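Side-chain contacts in breast cancer anti-estrogen resistance protein 1 (Mus musculus, PDB 5W93), which acts as a docking protein coordinating tyrosine kinase-based adhesion signalling, and binds the focal-adhesion protein paxillin through its C-terminal domain: residues A70-A73 with D74-S77; S83-L86 with S87-R91. The protein carries 2 engineered substitutions. All coordinates share one frame; numbering follows the deposited sequence.

Interaction 1. Residues A70-A73 with D74-S77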
loop_
_atom_site.group_PDB
_atom_site.type_symbol
_atom_site.label_atom_id
_atom_site.label_comp_id
_atom_site.label_asym_id
_atom_site.label_seq_id
_atom_site.Cartn_x
_atom_site.Cartn_y
_atom_site.Cartn_z
ATOM N N ALA A 70 -16.797 -7.945 -9.198
ATOM C CA ALA A 70 -16.617 -7.841 -10.640
ATOM C C ALA A 70 -17.060 -9.148 -11.308
ATOM O O ALA A 70 -16.848 -10.234 -10.765
ATOM C CB ALA A 70 -15.168 -7.524 -10.970
ATOM N N LYS A 71 -17.689 -9.033 -12.473
ATOM C CA LYS A 71 -18.161 -10.206 -13.211
ATOM C C LYS A 71 -17.078 -10.777 -14.123
ATOM O O LYS A 71 -16.928 -11.996 -14.239
ATOM C CB LYS A 71 -19.413 -9.851 -14.039
ATOM C CG LYS A 71 -20.613 -9.442 -13.212
ATOM C CD LYS A 71 -20.857 -10.440 -12.088
ATOM C CE LYS A 71 -22.014 -10.018 -11.201
ATOM N NZ LYS A 71 -22.108 -10.894 -10.008
ATOM N N ALA A 72 -16.313 -9.899 -14.762
ATOM C CA ALA A 72 -15.355 -10.327 -15.780
ATOM C C ALA A 72 -14.133 -11.027 -15.180
ATOM O O ALA A 72 -13.500 -10.517 -14.249
ATOM C CB ALA A 72 -14.921 -9.133 -16.619
ATOM N N ALA A 73 -13.805 -12.196 -15.722
ATOM C CA ALA A 73 -12.720 -13.018 -15.195
ATOM C C ALA A 73 -11.388 -12.270 -15.176
ATOM O O ALA A 73 -10.632 -12.357 -14.206
ATOM C CB ALA A 73 -12.594 -14.311 -16.005
ATOM N N ASP A 74 -11.105 -11.534 -16.241
ATOM C CA ASP A 74 -9.862 -10.768 -16.335
ATOM C C ASP A 74 -9.808 -9.596 -15.344
ATOM O O ASP A 74 -8.740 -9.262 -14.828
ATOM C CB ASP A 74 -9.659 -10.251 -17.764
ATOM C CG ASP A 74 -9.410 -11.380 -18.762
ATOM O OD1 ASP A 74 -9.220 -12.534 -18.308
ATOM O OD2 ASP A 74 -9.395 -11.117 -19.991
ATOM N N VAL A 75 -10.950 -8.962 -15.087
ATOM C CA VAL A 75 -11.012 -7.946 -14.042
ATOM C C VAL A 75 -10.717 -8.568 -12.678
ATOM O O VAL A 75 -9.900 -8.054 -11.926
ATOM C CB VAL A 75 -12.391 -7.235 -13.997
ATOM C CG1 VAL A 75 -12.442 -6.251 -12.826
ATOM C CG2 VAL A 75 -12.647 -6.514 -15.319
ATOM N N ARG A 76 -11.385 -9.674 -12.361
ATOM C CA ARG A 76 -11.190 -10.336 -11.079
ATOM C C ARG A 76 -9.734 -10.730 -10.887
ATOM O O ARG A 76 -9.177 -10.576 -9.801
ATOM C CB ARG A 76 -12.086 -11.574 -10.960
ATOM C CG ARG A 76 -13.576 -11.263 -10.735
ATOM C CD ARG A 76 -14.398 -12.539 -10.604
ATOM N NE ARG A 76 -14.344 -13.103 -9.259
ATOM C CZ ARG A 76 -15.176 -12.779 -8.269
ATOM N NH1 ARG A 76 -16.144 -11.875 -8.464
ATOM N NH2 ARG A 76 -15.038 -13.355 -7.080
ATOM N N SER A 77 -9.134 -11.238 -11.957
ATOM C CA SER A 77 -7.744 -11.689 -11.955
ATOM C C SER A 77 -6.745 -10.591 -11.670
ATOM O O SER A 77 -5.883 -10.734 -10.794
ATOM C CB SER A 77 -7.392 -12.327 -13.302
ATOM O OG SER A 77 -7.825 -13.666 -13.318
HETATM O O HOH W 1 -10.679 -14.602 -12.611
#
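The guanidinium group of R76 meets the carbonyl of A70 edge-on. A70 O lies in the guanidinium plane and accepts a hydrogen bond from R76 NH1 at 2.9 Å, with an N-H...O angle of 161°. The donor also sits in the carbonyl plane of A70, so each group meets the other within its own plane, while the two planes are steeply inclined to one another. The arginine chain reaches this position through a bend at chi3 (82°). Its aliphatic part passes close to the same oxygen, R76 CD lying 3.4 Å from A70 O. NH1 has a second acceptor in R68 O, so a single nitrogen gathers two carbonyls from the end of helix 42-69 and the loop after it.

Apolar contacts lie around V75. Its CG1 points anti to the backbone N (chi1 176°) and meets A70 CB at 3.5 Å. The other branch, CG2, rests against A72 CB at 3.7 Å, so each methyl group takes one alanine of the loop. V75 and A70 also touch D7 of helix 5-37, whose carboxylate accepts from the backbone N of K71 and A72.

Backbone bonds set the start of the helix: R76 N donates to A72 O over 3.0 Å, and S77 N to A73 O over 2.9 Å. A73 O is also reached by a water, 2.8 Å away, which bridges to S77 OG.

With A72 at the N-cap, the loop before helix 73-102 is held by a side chain from the helix's first turn reaching back to it. The arrangement is a tight helix-to-helix connection of the four-helix bundle formed by this C-terminal, FAT-like domain.

Interaction 2. Residues S83-L86 with S87-R91; sequences SNLL and SDLLR. Engineered in segment 87-91: S87 (natural residue Cys).
S87 and S83 meet through two hydrogen bonds on one carbonyl. S83 O accepts from S87 N at 3.0 Å and from S87 OG at 2.9 Å, and the two donors arrive from opposite faces of the carbonyl plane. S87 is an engineered residue, cysteine in the natural sequence. Its OG lies anti to the carbonyl carbon (chi1 -67°), which turns the hydroxyl back along the helix.

The remaining backbone bonds are regular i to i+4 links: D88 to N84, L89 to L85 and L90 to L86.

Among water contacts, one water donates to N84 O at 2.9 Å. Its link to D88 OD1 is less certain, because that oxygen's place is in doubt.

The apolar part is a loose approach of L85 CG to L89 CD1, 4.3 Å apart. L85 and L89 touch S123 of helix 107-135, L90 packs on helix 42-69, and L86 touches both, at T124 and V60.

An acidic side chain of the bound paxillin peptide forms a salt bridge with R91 NH1. Because the hydroxyl of the engineered S87 donates one turn back, its proton is used within the helix; the peptide meets S87 and L90 by apolar packing and R91 by charge.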
loop_
_atom_site.group_PDB
_atom_site.type_symbol
_atom_site.label_atom_id
_atom_site.label_comp_id
_atom_site.label_asym_id
_atom_site.label_seq_id
_atom_site.Cartn_x
_atom_site.Cartn_y
_atom_site.Cartn_z
ATOM N N SER A 83 -4.306 -6.765 -5.218
ATOM C CA SER A 83 -4.627 -6.874 -3.795
ATOM C C SER A 83 -3.632 -7.786 -3.060
ATOM O O SER A 83 -3.156 -7.437 -1.976
ATOM C CB SER A 83 -6.062 -7.390 -3.589
ATOM O OG SER A 83 -7.012 -6.463 -4.110
ATOM N N ASN A 84 -3.332 -8.950 -3.636
ATOM C CA ASN A 84 -2.331 -9.850 -3.058
ATOM C C ASN A 84 -0.921 -9.242 -3.011
ATOM O O ASN A 84 -0.225 -9.356 -2.012
ATOM C CB ASN A 84 -2.277 -11.160 -3.834
ATOM C CG ASN A 84 -3.420 -12.112 -3.481
ATOM O OD1 ASN A 84 -4.095 -11.953 -2.458
ATOM N ND2 ASN A 84 -3.626 -13.115 -4.323
ATOM N N LEU A 85 -0.508 -8.612 -4.106
ATOM C CA LEU A 85 0.806 -7.982 -4.178
ATOM C C LEU A 85 0.954 -6.880 -3.121
ATOM O O LEU A 85 1.938 -6.863 -2.365
ATOM C CB LEU A 85 1.059 -7.411 -5.575
ATOM C CG LEU A 85 2.384 -6.643 -5.705
ATOM C CD1 LEU A 85 3.576 -7.592 -5.517
ATOM C CD2 LEU A 85 2.472 -5.877 -7.025
ATOM N N LEU A 86 -0.027 -5.978 -3.048
ATOM C CA LEU A 86 0.016 -4.909 -2.050
ATOM C C LEU A 86 0.000 -5.484 -0.623
ATOM O O LEU A 86 0.692 -4.982 0.256
ATOM C CB LEU A 86 -1.149 -3.913 -2.248
ATOM C CG LEU A 86 -1.178 -3.211 -3.621
ATOM C CD1 LEU A 86 -2.349 -2.237 -3.775
ATOM C CD2 LEU A 86 0.133 -2.515 -3.952
ATOM N N SER A 87 -0.783 -6.533 -0.394
ATOM C CA SER A 87 -0.816 -7.161 0.931
ATOM C C SER A 87 0.539 -7.751 1.302
ATOM O O SER A 87 0.984 -7.643 2.444
ATOM C CB SER A 87 -1.895 -8.244 1.000
ATOM O OG SER A 87 -3.180 -7.651 0.910
ATOM N N ASP A 88 1.180 -8.382 0.329
ATOM C CA ASP A 88 2.527 -8.925 0.523
ATOM C C ASP A 88 3.526 -7.823 0.892
ATOM O O ASP A 88 4.340 -7.981 1.805
ATOM C CB ASP A 88 2.989 -9.651 -0.735
ATOM C CG ASP A 88 2.451 -11.063 -0.819
ATOM O OD1 ASP A 88 1.603 -11.418 0.027
ATOM O OD2 ASP A 88 2.872 -11.819 -1.723
ATOM N N LEU A 89 3.455 -6.703 0.180
ATOM C CA LEU A 89 4.345 -5.578 0.439
ATOM C C LEU A 89 4.095 -4.920 1.811
ATOM O O LEU A 89 5.044 -4.487 2.478
ATOM C CB LEU A 89 4.222 -4.548 -0.671
ATOM C CG LEU A 89 4.673 -4.986 -2.069
ATOM C CD1 LEU A 89 4.328 -3.907 -3.093
ATOM C CD2 LEU A 89 6.164 -5.302 -2.091
ATOM N N LEU A 90 2.836 -4.854 2.238
ATOM C CA LEU A 90 2.537 -4.360 3.584
ATOM C C LEU A 90 3.208 -5.227 4.653
ATOM O O LEU A 90 3.740 -4.687 5.619
ATOM C CB LEU A 90 1.025 -4.284 3.841
ATOM C CG LEU A 90 0.239 -3.274 2.986
ATOM C CD1 LEU A 90 -1.162 -3.036 3.541
ATOM C CD2 LEU A 90 0.989 -1.965 2.882
ATOM N N ARG A 91 3.182 -6.552 4.495
ATOM C CA ARG A 91 3.878 -7.427 5.450
ATOM C C ARG A 91 5.385 -7.196 5.394
ATOM O O ARG A 91 6.063 -7.218 6.427
ATOM C CB ARG A 91 3.560 -8.905 5.191
ATOM C CG ARG A 91 2.146 -9.297 5.573
ATOM C CD ARG A 91 1.915 -10.797 5.437
ATOM N NE ARG A 91 1.896 -11.237 4.046
ATOM C CZ ARG A 91 0.784 -11.401 3.335
ATOM N NH1 ARG A 91 -0.395 -11.159 3.890
ATOM N NH2 ARG A 91 0.846 -11.807 2.070
HETATM O O HOH W 2 -0.818 -11.738 -0.412
#

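Overall arrangement
From the N terminus, helix 5-37 and helix 42-69 come before either contact. Interaction 1 then closes the short loop that leads into helix 73-102, linking its first turn to the end of helix 42-69, with helix 5-37 alongside. Interaction 2 follows in series within the same helix and closes no loop. The two neither nest nor cross; their centres lie 19 Å apart, their nearest atoms about 7 Å. Interaction 1 sits toward one end of the four-helix bundle, while interaction 2 lies nearer the middle, where helix 73-102 packs against helices 42-69 and 107-135 and meets the paxillin peptide.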